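Local coordinates for fibronectin type III domain-containing protein (Simiduia agarivorans, PDB 6P2K), which probably hydrolyses xyloglucan-type beta-glucans as a glycoside hydrolase of family 74, this chain being its beta-propeller part and carrying bound zinc ions, at residues K572-P577 and V620-Y625; A699-V704 and G773-P778. One frame throughout, in Å; residues are numbered along the deposited sequence.

Contact 1 (K572-P577 and V620-Y625); sequences KIAPHP and VEAWAY
Lys572, Ala574 and Pro577 meet Val620 to Ala624 in side-chain packing between the first strands, 567-575 and 618-625, of two neighbouring propeller blades. The strands run nearly parallel, 19° apart, yet their axes come no closer than 6.1 Å and side chains, not backbone hydrogen bonds, fill the gap. Ala574 CB sits over the backbone of the next strand, 4.0 Å from Val620 CG1 and 4.2 Å from Ala622 CB. Further along, Pro577 CG lies against the peptide from Trp623 to Ala624, 3.7 Å from Trp623 C. At the other end, Lys572 sends its chain past Val620 O, and Lys572 NZ forms a salt bridge with Glu621 OE2 at 2.9 Å, approaching from above the carboxylate plane. Glu621 CB points away from 572-577, but the bend at chi2 (98°) swings CD back, so that OE2 meets the lysine; Gly698 N holds the other oxygen, OE1. Lys572 also touches the zinc ligand Asp513, whose carboxylate accepts a bond from Ile573 N. Alanines and a proline in the gap, with an ion pair at one end, join two consecutive blades of a seven-bladed beta-propeller.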
ATOM      1  N   LYS B 572     -28.856 -27.970 -15.371  1.00 19.60           N
ATOM      2  CA  LYS B 572     -27.468 -28.291 -15.081  1.00 18.93           C
ATOM      3  C   LYS B 572     -26.676 -28.279 -16.379  1.00 18.82           C
ATOM      4  O   LYS B 572     -27.140 -28.791 -17.401  1.00 18.08           O
ATOM      5  CB  LYS B 572     -27.333 -29.657 -14.396  1.00 22.36           C
ATOM      6  CG  LYS B 572     -25.895 -30.132 -14.279  1.00 24.82           C
ATOM      7  CD  LYS B 572     -25.649 -30.918 -13.006  1.00 28.22           C
ATOM      8  CE  LYS B 572     -24.159 -31.163 -12.807  1.00 32.85           C
ATOM      9  NZ  LYS B 572     -23.907 -32.269 -11.844  1.00 41.14           N
ATOM     10  N   ILE B 573     -25.489 -27.684 -16.332  1.00 17.19           N
ATOM     11  CA  ILE B 573     -24.554 -27.678 -17.449  1.00 17.37           C
ATOM     12  C   ILE B 573     -23.419 -28.632 -17.113  1.00 21.26           C
ATOM     13  O   ILE B 573     -22.837 -28.552 -16.024  1.00 17.70           O
ATOM     14  CB  ILE B 573     -24.016 -26.266 -17.735  1.00 18.89           C
ATOM     15  CG1 ILE B 573     -25.163 -25.319 -18.096  1.00 21.10           C
ATOM     16  CG2 ILE B 573     -22.988 -26.308 -18.850  1.00 17.65           C
ATOM     17  CD1 ILE B 573     -24.726 -23.870 -18.238  1.00 25.60           C
ATOM     18  N   ALA B 574     -23.111 -29.539 -18.041  1.00 21.76           N
ATOM     19  CA  ALA B 574     -22.079 -30.557 -17.855  1.00 20.29           C
ATOM     20  C   ALA B 574     -21.048 -30.418 -18.967  1.00 21.08           C
ATOM     21  O   ALA B 574     -21.184 -31.043 -20.032  1.00 20.24           O
ATOM     22  CB  ALA B 574     -22.687 -31.959 -17.838  1.00 18.64           C
ATOM     23  N   PRO B 575     -20.010 -29.610 -18.770  1.00 23.03           N
ATOM     24  CA  PRO B 575     -18.950 -29.519 -19.778  1.00 21.75           C
ATOM     25  C   PRO B 575     -18.188 -30.828 -19.886  1.00 21.76           C
ATOM     26  O   PRO B 575     -18.032 -31.568 -18.911  1.00 25.23           O
ATOM     27  CB  PRO B 575     -18.049 -28.391 -19.255  1.00 21.73           C
ATOM     28  CG  PRO B 575     -18.886 -27.658 -18.240  1.00 24.56           C
ATOM     29  CD  PRO B 575     -19.761 -28.713 -17.631  1.00 22.80           C
ATOM     30  N   HIS B 576     -17.721 -31.110 -21.098  1.00 17.29           N
ATOM     31  CA  HIS B 576     -17.023 -32.358 -21.364  1.00 19.37           C
ATOM     32  C   HIS B 576     -15.757 -32.433 -20.511  1.00 22.93           C
ATOM     33  O   HIS B 576     -15.051 -31.430 -20.359  1.00 23.93           O
ATOM     34  CB  HIS B 576     -16.687 -32.455 -22.854  1.00 20.75           C
ATOM     35  CG  HIS B 576     -16.221 -33.809 -23.294  1.00 25.00           C
ATOM     36  ND1 HIS B 576     -14.991 -34.324 -22.949  1.00 25.55           N
ATOM     37  CD2 HIS B 576     -16.818 -34.745 -24.070  1.00 25.05           C
ATOM     38  CE1 HIS B 576     -14.854 -35.525 -23.485  1.00 27.62           C
ATOM     39  NE2 HIS B 576     -15.947 -35.802 -24.172  1.00 26.39           N
ATOM     40  N   PRO B 577     -15.448 -33.595 -19.927  1.00 23.82           N
ATOM     41  CA  PRO B 577     -14.347 -33.645 -18.951  1.00 21.60           C
ATOM     42  C   PRO B 577     -12.969 -33.409 -19.549  1.00 24.33           C
ATOM     43  O   PRO B 577     -12.071 -32.957 -18.826  1.00 28.06           O
ATOM     44  CB  PRO B 577     -14.469 -35.056 -18.357  1.00 22.29           C
ATOM     45  CG  PRO B 577     -15.223 -35.841 -19.381  1.00 23.97           C
ATOM     46  CD  PRO B 577     -16.181 -34.870 -19.999  1.00 22.94           C
ATOM     47  N   VAL B 620     -27.931 -33.594 -15.872  1.00 25.18           N
ATOM     48  CA  VAL B 620     -26.997 -34.367 -16.681  1.00 22.10           C
ATOM     49  C   VAL B 620     -25.606 -34.193 -16.087  1.00 25.00           C
ATOM     50  O   VAL B 620     -25.270 -33.122 -15.569  1.00 22.05           O
ATOM     51  CB  VAL B 620     -27.034 -33.946 -18.165  1.00 23.72           C
ATOM     52  CG1 VAL B 620     -26.568 -32.500 -18.337  1.00 19.67           C
ATOM     53  CG2 VAL B 620     -26.199 -34.900 -19.015  1.00 24.95           C
ATOM     54  N   GLU B 621     -24.809 -35.259 -16.130  1.00 23.55           N
ATOM     55  CA  GLU B 621     -23.431 -35.233 -15.660  1.00 23.69           C
ATOM     56  C   GLU B 621     -22.544 -35.938 -16.672  1.00 23.55           C
ATOM     57  O   GLU B 621     -22.909 -36.994 -17.196  1.00 25.98           O
ATOM     58  CB  GLU B 621     -23.284 -35.913 -14.290  1.00 26.17           C
ATOM     59  CG  GLU B 621     -21.892 -35.800 -13.669  1.00 30.12           C
ATOM     60  CD  GLU B 621     -21.779 -34.680 -12.651  1.00 33.87           C
ATOM     61  OE1 GLU B 621     -21.874 -34.980 -11.438  1.00 32.08           O
ATOM     62  OE2 GLU B 621     -21.591 -33.511 -13.059  1.00 34.48           O
ATOM     63  N   ALA B 622     -21.377 -35.356 -16.935  1.00 23.59           N
ATOM     64  CA  ALA B 622     -20.391 -35.937 -17.835  1.00 26.70           C
ATOM     65  C   ALA B 622     -19.060 -36.034 -17.107  1.00 25.77           C
ATOM     66  O   ALA B 622     -18.611 -35.056 -16.500  1.00 22.59           O
ATOM     67  CB  ALA B 622     -20.243 -35.102 -19.112  1.00 24.62           C
ATOM     68  N   TRP B 623     -18.436 -37.206 -17.162  1.00 24.35           N
ATOM     69  CA  TRP B 623     -17.163 -37.415 -16.485  1.00 22.93           C
ATOM     70  C   TRP B 623     -16.428 -38.565 -17.159  1.00 25.85           C
ATOM     71  O   TRP B 623     -16.999 -39.313 -17.956  1.00 26.02           O
ATOM     72  CB  TRP B 623     -17.366 -37.674 -14.988  1.00 21.24           C
ATOM     73  CG  TRP B 623     -17.811 -39.063 -14.640  1.00 23.27           C
ATOM     74  CD1 TRP B 623     -17.020 -40.090 -14.218  1.00 26.00           C
ATOM     75  CD2 TRP B 623     -19.152 -39.571 -14.662  1.00 23.91           C
ATOM     76  NE1 TRP B 623     -17.782 -41.209 -13.982  1.00 28.65           N
ATOM     77  CE2 TRP B 623     -19.094 -40.918 -14.246  1.00 25.93           C
ATOM     78  CE3 TRP B 623     -20.396 -39.021 -14.996  1.00 24.07           C
ATOM     79  CZ2 TRP B 623     -20.232 -41.724 -14.156  1.00 23.62           C
ATOM     80  CZ3 TRP B 623     -21.523 -39.822 -14.908  1.00 23.14           C
ATOM     81  CH2 TRP B 623     -21.432 -41.160 -14.492  1.00 23.42           C
ATOM     82  N   ALA B 624     -15.143 -38.689 -16.830  1.00 24.35           N
ATOM     83  CA  ALA B 624     -14.261 -39.685 -17.422  1.00 26.49           C
ATOM     84  C   ALA B 624     -13.720 -40.611 -16.343  1.00 29.01           C
ATOM     85  O   ALA B 624     -13.405 -40.170 -15.232  1.00 31.54           O
ATOM     86  CB  ALA B 624     -13.093 -39.022 -18.162  1.00 23.97           C
ATOM     87  N   TYR B 625     -13.609 -41.895 -16.675  1.00 26.10           N
ATOM     88  CA  TYR B 625     -13.042 -42.870 -15.747  1.00 29.73           C
ATOM     89  C   TYR B 625     -12.506 -44.051 -16.539  1.00 35.22           C
ATOM     90  O   TYR B 625     -13.274 -44.737 -17.222  1.00 35.83           O
ATOM     91  CB  TYR B 625     -14.080 -43.333 -14.726  1.00 27.28           C
ATOM     92  CG  TYR B 625     -13.615 -44.504 -13.889  1.00 29.03           C
ATOM     93  CD1 TYR B 625     -12.504 -44.390 -13.063  1.00 30.75           C
ATOM     94  CD2 TYR B 625     -14.283 -45.723 -13.930  1.00 30.55           C
ATOM     95  CE1 TYR B 625     -12.070 -45.460 -12.296  1.00 36.16           C
ATOM     96  CE2 TYR B 625     -13.859 -46.799 -13.166  1.00 33.49           C
ATOM     97  CZ  TYR B 625     -12.752 -46.660 -12.351  1.00 37.96           C
ATOM     98  OH  TYR B 625     -12.323 -47.724 -11.590  1.00 43.97           O
TER
HETATM   99  O   HOH W   1     -18.465 -31.608 -16.358  1.00 30.74           O

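Contact 2 (A699-V704 and G773-P778); sequences AGNKIV and GMNMDP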
ATOM      1  N   ALA B 699     -18.829 -39.601 -10.768  1.00 24.85           N
ATOM      2  CA  ALA B 699     -17.391 -39.382 -10.720  1.00 23.89           C
ATOM      3  C   ALA B 699     -16.716 -40.724 -10.493  1.00 26.37           C
ATOM      4  O   ALA B 699     -17.193 -41.527  -9.686  1.00 26.02           O
ATOM      5  CB  ALA B 699     -17.004 -38.395  -9.610  1.00 21.09           C
ATOM      6  N   GLY B 700     -15.617 -40.959 -11.207  1.00 26.05           N
ATOM      7  CA  GLY B 700     -14.913 -42.223 -11.067  1.00 26.28           C
ATOM      8  C   GLY B 700     -15.834 -43.393 -11.356  1.00 27.87           C
ATOM      9  O   GLY B 700     -16.527 -43.433 -12.379  1.00 27.46           O
ATOM     10  N   ASN B 701     -15.864 -44.355 -10.434  1.00 29.04           N
ATOM     11  CA  ASN B 701     -16.731 -45.521 -10.541  1.00 28.72           C
ATOM     12  C   ASN B 701     -17.996 -45.382  -9.700  1.00 30.15           C
ATOM     13  O   ASN B 701     -18.579 -46.392  -9.290  1.00 34.91           O
ATOM     14  CB  ASN B 701     -15.967 -46.787 -10.142  1.00 29.88           C
ATOM     15  CG  ASN B 701     -15.469 -46.745  -8.703  1.00 31.18           C
ATOM     16  OD1 ASN B 701     -15.469 -45.693  -8.063  1.00 31.65           O
ATOM     17  ND2 ASN B 701     -15.040 -47.892  -8.191  1.00 31.25           N
ATOM     18  N   LYS B 702     -18.440 -44.153  -9.435  1.00 26.32           N
ATOM     19  CA  LYS B 702     -19.553 -43.917  -8.526  1.00 27.92           C
ATOM     20  C   LYS B 702     -20.615 -43.033  -9.171  1.00 29.50           C
ATOM     21  O   LYS B 702     -20.300 -42.053  -9.855  1.00 28.50           O
ATOM     22  CB  LYS B 702     -19.070 -43.273  -7.218  1.00 27.19           C
ATOM     23  CG  LYS B 702     -18.089 -44.126  -6.420  1.00 27.95           C
ATOM     24  CD  LYS B 702     -18.760 -45.358  -5.824  1.00 27.84           C
ATOM     25  CE  LYS B 702     -17.728 -46.314  -5.244  1.00 28.84           C
ATOM     26  NZ  LYS B 702     -18.348 -47.450  -4.507  1.00 30.97           N
ATOM     27  N   ILE B 703     -21.876 -43.394  -8.936  1.00 29.47           N
ATOM     28  CA  ILE B 703     -23.040 -42.620  -9.355  1.00 26.78           C
ATOM     29  C   ILE B 703     -24.006 -42.568  -8.179  1.00 27.55           C
ATOM     30  O   ILE B 703     -24.198 -43.570  -7.482  1.00 29.80           O
ATOM     31  CB  ILE B 703     -23.721 -43.235 -10.597  1.00 28.39           C
ATOM     32  CG1 ILE B 703     -22.762 -43.254 -11.786  1.00 32.14           C
ATOM     33  CG2 ILE B 703     -24.991 -42.475 -10.955  1.00 24.50           C
ATOM     34  CD1 ILE B 703     -23.194 -44.185 -12.898  1.00 35.10           C
ATOM     35  N   VAL B 704     -24.611 -41.401  -7.952  1.00 23.25           N
ATOM     36  CA  VAL B 704     -25.541 -41.208  -6.847  1.00 24.42           C
ATOM     37  C   VAL B 704     -26.802 -40.529  -7.370  1.00 26.81           C
ATOM     38  O   VAL B 704     -26.763 -39.770  -8.342  1.00 25.75           O
ATOM     39  CB  VAL B 704     -24.902 -40.384  -5.700  1.00 25.09           C
ATOM     40  CG1 VAL B 704     -24.507 -38.997  -6.190  1.00 25.37           C
ATOM     41  CG2 VAL B 704     -25.829 -40.294  -4.488  1.00 22.92           C
ATOM     42  N   GLY B 773     -14.407 -47.274  -1.236  1.00 41.77           N
ATOM     43  CA  GLY B 773     -14.176 -48.014  -2.465  1.00 42.99           C
ATOM     44  C   GLY B 773     -14.297 -47.196  -3.728  1.00 44.11           C
ATOM     45  O   GLY B 773     -14.621 -47.750  -4.786  1.00 48.46           O
ATOM     46  N   MET B 774     -14.052 -45.891  -3.654  1.00 38.70           N
ATOM     47  CA  MET B 774     -14.071 -45.033  -4.832  1.00 41.14           C
ATOM     48  C   MET B 774     -12.694 -44.985  -5.482  1.00 44.40           C
ATOM     49  O   MET B 774     -11.667 -44.917  -4.790  1.00 47.25           O
ATOM     50  CB  MET B 774     -14.521 -43.621  -4.450  1.00 42.07           C
ATOM     51  CG  MET B 774     -14.769 -42.715  -5.632  1.00 48.17           C
ATOM     52  SD  MET B 774     -15.932 -41.395  -5.252  1.00 52.32           S
ATOM     53  CE  MET B 774     -16.067 -40.605  -6.853  1.00 52.10           C
ATOM     54  N   ASN B 775     -12.674 -45.038  -6.815  1.00 45.73           N
ATOM     55  CA  ASN B 775     -11.450 -44.891  -7.587  1.00 52.47           C
ATOM     56  C   ASN B 775     -11.619 -43.826  -8.659  1.00 53.29           C
ATOM     57  O   ASN B 775     -12.666 -43.735  -9.304  1.00 54.98           O
ATOM     58  CB  ASN B 775     -11.028 -46.240  -8.203  1.00 62.44           C
ATOM     59  CG  ASN B 775     -10.793 -47.308  -7.145  1.00 67.53           C
ATOM     60  OD1 ASN B 775     -10.111 -47.042  -6.155  1.00 69.45           O
ATOM     61  ND2 ASN B 775     -11.340 -48.506  -7.341  1.00 68.15           N
ATOM     62  N   MET B 776     -10.574 -43.027  -8.835  1.00 53.54           N
ATOM     63  CA  MET B 776     -10.596 -41.865  -9.701  1.00 52.68           C
ATOM     64  C   MET B 776      -9.472 -41.984 -10.713  1.00 52.83           C
ATOM     65  O   MET B 776      -8.457 -42.642 -10.459  1.00 55.80           O
ATOM     66  CB  MET B 776     -10.410 -40.567  -8.897  1.00 52.97           C
ATOM     67  CG  MET B 776     -11.438 -40.321  -7.823  1.00 55.12           C
ATOM     68  SD  MET B 776     -12.871 -39.467  -8.483  1.00 60.79           S
ATOM     69  CE  MET B 776     -12.108 -37.927  -8.990  1.00 60.60           C
ATOM     70  N   ASP B 777      -9.605 -41.324 -11.837  1.00 53.50           N
ATOM     71  CA  ASP B 777      -8.498 -41.169 -12.732  1.00 59.30           C
ATOM     72  C   ASP B 777      -7.603 -40.149 -12.028  1.00 63.30           C
ATOM     73  O   ASP B 777      -8.092 -39.228 -11.420  1.00 60.52           O
ATOM     74  CB  ASP B 777      -8.928 -40.529 -14.017  1.00 60.13           C
ATOM     75  CG  ASP B 777      -9.541 -41.481 -14.969  1.00 61.78           C
ATOM     76  OD1 ASP B 777      -9.588 -42.643 -14.682  1.00 61.18           O
ATOM     77  OD2 ASP B 777      -9.974 -41.031 -16.016  1.00 62.13           O
ATOM     78  N   PRO B 778      -6.286 -40.308 -12.095  1.00 72.40           N
ATOM     79  CA  PRO B 778      -5.476 -39.280 -11.444  1.00 79.46           C
ATOM     80  C   PRO B 778      -5.663 -38.000 -12.212  1.00 93.80           C
ATOM     81  O   PRO B 778      -5.647 -38.002 -13.424  1.00 98.65           O
ATOM     82  CB  PRO B 778      -4.059 -39.801 -11.599  1.00 79.28           C
ATOM     83  CG  PRO B 778      -4.132 -40.770 -12.706  1.00 79.49           C
ATOM     84  CD  PRO B 778      -5.465 -41.417 -12.569  1.00 74.75           C
TER
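Gly773 opens the second segment by presenting its carbonyl to Asn701 and Lys702. Asn701 ND2 gives Gly773 O a weak hydrogen bond of 3.4 Å, and Lys702 CE lies alongside the same oxygen, while the ammonium group has its main partner in Thr722 on the adjoining strand. Met774 follows with an extended side chain, its CG anti to the backbone N (chi1 -171°). Met774 SD packs 3.7 Å from Lys702 CG and Met774 CE 3.7 Å from Ala699 CB; Phe748 of strand 745-751 touches all three residues. At Asn775 the backbone takes over. The N-H of Asn775 N points almost straight, at 170°, to Asn701 OD1 3.1 Å away, although the donor stands 47° out of the plane of that amide. Its carbonyl receives a weak bond from Asn701 N and a CA-H...O contact from Gly700, with Gly700 CA and Asn775 O 3.2 Å apart. Gly700 occupies the type II' turn from Ala699 to Lys702 with positive phi, and any CB there would clash with Asn775 O. Met776, bent at chi2, brings SD to 4.1 Å from Gly700 N. An alanine in place of Asn701 would probably leave Asn775 N and Gly773 O without their side-chain mates and let the 773-778 loop shift against the turn. One asparagine thus reads two backbone groups of the loop at once, as donor and as acceptor: one good and two weak hydrogen bonds to backbone groups, together with Met774 packing, hold the loop on the hairpin turn.

Contacts 1 and 2, with centres 13 Å apart, are neighbours in the propeller, contact 1 between two blades and contact 2 between a turn and the C-terminal loop, and strand 618-625 serves both. One side of it packs on 572-577; from the other, Trp623 NE1 reaches Gly700 O at 3.0 Å, a probable hydrogen bond to the turn. Tyr625 continues the bridge to the loop, its CB 3.4 Å from Gly700 O and CE1 3.5 Å from Asn775 O, and Asp777 OD1 is hydrogen-bonded to Asn626 N just beyond the strand. The Lys572 side chain lies about 6 Å from a zinc ion and about 4 Å from that of zinc-binding Asp513; contact 2 lies away from the zinc sites.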